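Side-chain contacts in hypothetical protein, conserved (Leishmania major, PDB 2B4W), which is of unknown function but has a beta-propeller fold that places it probably among the relatives of fructosidase-like sugar-active enzymes: residues R48-K51 and A56-H59; C253-K256 and L260-C263. One frame throughout, in Å; residues are numbered along the deposited sequence.

From the N terminus, strand 42-50 comes first. It turns back through a loop into strand 59-67, and contact 1 closes that loop where the two strands pair. Contact 2 lies much later, between strands 238-245 and 264-271, where it draws two parts of one long loop together. The contacts follow each other along the chain and neither nest nor cross. The centres of contact 1 and contact 2 are about 16 Å apart, yet one side chain joins them. Lys256 of contact 2 reaches contact 1, where its NZ makes a salt bridge to Glu50 OE1 at 3.0 Å and also bonds to Lys51 O. The loop of 253-263 is thereby tied to the turn that follows strand 42-50.

Contact 1 (R48-K51 and A56-H59); sequences RVEK and AASH
At the loop end of a beta hairpin in one propeller blade, Val49 and His59 form an antiparallel hydrogen-bonded pair between strands 42-50 and 59-67. Val49 N gives its hydrogen to His59 O at 3.0 Å, and His59 N returns a bond to Val49 O at 3.1 Å. The two side chains lie on the same face of the sheet. The His59 ring turns its face to the valine, and Val49 CB stands 3.8 Å from the ring centroid in a CH-pi contact, offset toward the rim. The ring gets there because His59 CG sits between its backbone N and carbonyl carbon (chi1 63°). Val49 CG1 is also 3.4 Å from His59 CE1.

On the other face, Ser58 lies between Arg48 and Glu50. The extended Arg48 chain brings its guanidinium edge near Ser58 OG, with NE at 3.5 Å. Its NH1 is held by a salt bridge to Asp83. Glu50 also runs out extended, with CG anti to the backbone N (chi1 175°). Its OE2 accepts a bond from Ala57 N, although the model is too tight around this oxygen and its place is less sure. The other carboxylate oxygen, OE1, bonds to Tyr31 OH.

Two waters add bridges between the segments. One molecule links Lys51 N and Ala57 O. A second donates to both Val49 O and Ala57 O, and it lies at the His59 ring edge, in plane, with its oxygen 2.6 Å from ND1.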
loop_
_atom_site.group_PDB
_atom_site.type_symbol
_atom_site.label_atom_id
_atom_site.label_comp_id
_atom_site.label_asym_id
_atom_site.label_seq_id
_atom_site.Cartn_x
_atom_site.Cartn_y
_atom_site.Cartn_z
ATOM N N ARG A 48 5.348 9.712 -0.568
ATOM C CA ARG A 48 6.639 9.667 -1.252
ATOM C C ARG A 48 6.760 10.960 -2.038
ATOM O O ARG A 48 5.872 11.269 -2.854
ATOM C CB ARG A 48 6.750 8.429 -2.111
ATOM C CG ARG A 48 7.822 8.338 -3.154
ATOM C CD ARG A 48 7.595 7.185 -4.147
ATOM N NE ARG A 48 8.763 7.006 -4.964
ATOM C CZ ARG A 48 9.238 6.040 -5.688
ATOM N NH1 ARG A 48 8.660 4.875 -5.876
ATOM N NH2 ARG A 48 10.412 6.251 -6.302
ATOM N N VAL A 49 7.750 11.740 -1.714
ATOM C CA VAL A 49 8.049 13.056 -2.225
ATOM C C VAL A 49 9.316 13.046 -3.093
ATOM O O VAL A 49 10.432 12.745 -2.693
ATOM C CB VAL A 49 8.195 14.062 -1.075
ATOM C CG1 VAL A 49 8.216 15.483 -1.614
ATOM C CG2 VAL A 49 7.032 13.848 -0.114
ATOM N N GLU A 50 9.098 13.404 -4.356
ATOM C CA GLU A 50 10.144 13.367 -5.362
ATOM C C GLU A 50 9.785 14.328 -6.490
ATOM O O GLU A 50 8.624 14.505 -6.861
ATOM C CB GLU A 50 10.326 11.929 -5.799
ATOM C CG GLU A 50 11.307 11.669 -6.941
ATOM C CD GLU A 50 11.323 10.187 -7.275
ATOM O OE1 GLU A 50 10.444 9.726 -8.014
ATOM O OE2 GLU A 50 12.209 9.461 -6.790
ATOM N N LYS A 51 10.837 14.950 -6.995
ATOM C CA LYS A 51 10.877 15.779 -8.187
ATOM C C LYS A 51 10.436 14.991 -9.401
ATOM O O LYS A 51 10.843 13.852 -9.642
ATOM C CB LYS A 51 12.303 16.318 -8.376
ATOM C CG LYS A 51 12.452 17.755 -7.902
ATOM C CD LYS A 51 13.703 18.458 -8.384
ATOM C CE LYS A 51 14.032 18.401 -9.852
ATOM N NZ LYS A 51 14.200 19.690 -10.575
ATOM N N ALA A 56 14.758 7.760 -8.523
ATOM C CA ALA A 56 15.421 7.308 -7.312
ATOM C C ALA A 56 15.935 8.451 -6.433
ATOM O O ALA A 56 17.052 8.268 -5.930
ATOM C CB ALA A 56 16.590 6.374 -7.618
ATOM N N ALA A 57 15.165 9.510 -6.258
ATOM C CA ALA A 57 15.468 10.705 -5.497
ATOM C C ALA A 57 14.308 11.186 -4.608
ATOM O O ALA A 57 13.977 12.372 -4.632
ATOM C CB ALA A 57 15.822 11.858 -6.429
ATOM N N SER A 58 13.729 10.254 -3.868
ATOM C CA SER A 58 12.611 10.420 -2.962
ATOM C C SER A 58 13.063 10.481 -1.515
ATOM O O SER A 58 14.113 9.932 -1.221
ATOM C CB SER A 58 11.631 9.243 -3.133
ATOM O OG SER A 58 11.535 9.109 -4.535
ATOM N N HIS A 59 12.224 11.151 -0.746
ATOM C CA HIS A 59 12.224 11.081 0.701
ATOM C C HIS A 59 10.760 10.883 1.121
ATOM O O HIS A 59 9.879 10.949 0.264
ATOM C CB HIS A 59 12.837 12.321 1.335
ATOM C CG HIS A 59 12.068 13.571 1.043
ATOM N ND1 HIS A 59 12.039 14.171 -0.188
ATOM C CD2 HIS A 59 11.287 14.331 1.834
ATOM C CE1 HIS A 59 11.285 15.249 -0.149
ATOM N NE2 HIS A 59 10.803 15.383 1.088
HETATM O O HOH W 1 13.456 13.485 -2.195
HETATM O O HOH W 2 13.703 14.517 -5.688
#

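Contact 2 (C253-K256 and L260-C263); sequences CEPK and LADC
Pro255 packs against the backbone of Leu260 and Ala261, and these three residues make the whole contact. One side of the proline ring, the CB-CG bond, lies over a face of the peptide between Leu260 and Ala261. Pro255 CB comes within 3.5 Å of Leu260 O and 3.7 Å of Leu260 C. Pro255 CG is shifted along the chain, 4.0 Å above Ala261 N and 3.9 Å from Ala261 CA. The side chains add a looser layer. Pro255 CB meets Leu260 CB at 4.2 Å, and Pro255 CG meets Ala261 CB at the same distance.

These residues belong to the long link between strands 238-245 and 264-271, which are in different sheets. In a beta-propeller such a link carries the chain from one blade to the next. Residues 260-263 form a beta turn just before strand 264-271. It is closed by a weak bond from Cys263 N to Leu260 O, the same oxygen that Pro255 CB touches.

The buried Leu260 side chain meets the proline through CB. With CG anti to the carbonyl carbon (chi1 -70°) its branch leads away from the ring, and the side chain touches Asp285. Ala261 is exposed and borders Gln221. Next to the proline, Lys256 leads its chain away from the turn, toward Glu50, and makes a cation-pi contact with Trp55. Within the turn, Asp262 OD2 forms a salt bridge with Lys5 NZ.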
loop_
_atom_site.group_PDB
_atom_site.type_symbol
_atom_site.label_atom_id
_atom_site.label_comp_id
_atom_site.label_asym_id
_atom_site.label_seq_id
_atom_site.Cartn_x
_atom_site.Cartn_y
_atom_site.Cartn_z
ATOM N N CYS A 253 -4.343 13.260 -15.182
ATOM C CA CYS A 253 -3.108 13.866 -14.723
ATOM C C CYS A 253 -1.939 13.254 -15.499
ATOM O O CYS A 253 -2.017 12.117 -15.957
ATOM C CB CYS A 253 -2.909 13.687 -13.220
ATOM S SG CYS A 253 -3.122 11.994 -12.620
ATOM N N GLU A 254 -0.861 14.023 -15.636
ATOM C CA GLU A 254 0.336 13.536 -16.325
ATOM C C GLU A 254 1.164 12.551 -15.525
ATOM O O GLU A 254 1.590 12.784 -14.384
ATOM C CB GLU A 254 1.212 14.744 -16.703
ATOM C CG GLU A 254 0.413 15.798 -17.459
ATOM C CD GLU A 254 -0.082 15.272 -18.796
ATOM O OE1 GLU A 254 0.787 14.832 -19.577
ATOM O OE2 GLU A 254 -1.306 15.297 -19.053
ATOM N N PRO A 255 1.467 11.388 -16.092
ATOM C CA PRO A 255 2.322 10.472 -15.321
ATOM C C PRO A 255 3.737 11.042 -15.203
ATOM O O PRO A 255 4.061 12.103 -15.739
ATOM C CB PRO A 255 2.310 9.185 -16.140
ATOM C CG PRO A 255 1.937 9.608 -17.523
ATOM C CD PRO A 255 1.093 10.836 -17.392
ATOM N N LYS A 256 4.568 10.306 -14.473
ATOM C CA LYS A 256 5.962 10.702 -14.334
ATOM C C LYS A 256 6.571 10.690 -15.743
ATOM O O LYS A 256 7.246 11.617 -16.171
ATOM C CB LYS A 256 6.753 9.775 -13.417
ATOM C CG LYS A 256 8.075 10.362 -12.938
ATOM C CD LYS A 256 8.707 9.497 -11.868
ATOM C CE LYS A 256 9.945 10.140 -11.263
ATOM N NZ LYS A 256 9.663 11.298 -10.396
ATOM N N LEU A 260 4.027 5.279 -18.078
ATOM C CA LEU A 260 3.246 4.920 -16.896
ATOM C C LEU A 260 1.872 5.566 -16.979
ATOM O O LEU A 260 1.293 5.887 -15.945
ATOM C CB LEU A 260 3.996 5.356 -15.645
ATOM C CG LEU A 260 5.262 4.546 -15.339
ATOM C CD1 LEU A 260 6.035 5.194 -14.206
ATOM C CD2 LEU A 260 4.913 3.102 -15.015
ATOM N N ALA A 261 1.403 5.731 -18.216
ATOM C CA ALA A 261 0.112 6.341 -18.489
ATOM C C ALA A 261 -1.047 5.409 -18.152
ATOM O O ALA A 261 -2.204 5.823 -18.102
ATOM C CB ALA A 261 0.026 6.790 -19.947
ATOM N N ASP A 262 -0.730 4.145 -17.905
ATOM C CA ASP A 262 -1.733 3.201 -17.454
ATOM C C ASP A 262 -1.330 2.507 -16.153
ATOM O O ASP A 262 -1.619 1.316 -16.009
ATOM C CB ASP A 262 -1.998 2.154 -18.545
ATOM C CG ASP A 262 -3.384 1.549 -18.378
ATOM O OD1 ASP A 262 -4.125 1.979 -17.460
ATOM O OD2 ASP A 262 -3.710 0.634 -19.161
ATOM N N CYS A 263 -0.687 3.254 -15.271
ATOM C CA CYS A 263 -0.183 2.816 -13.986
ATOM C C CYS A 263 -0.869 3.407 -12.757
ATOM O O CYS A 263 -0.879 4.624 -12.622
ATOM C CB CYS A 263 1.310 3.182 -13.876
ATOM S SG CYS A 263 2.078 2.809 -12.271
#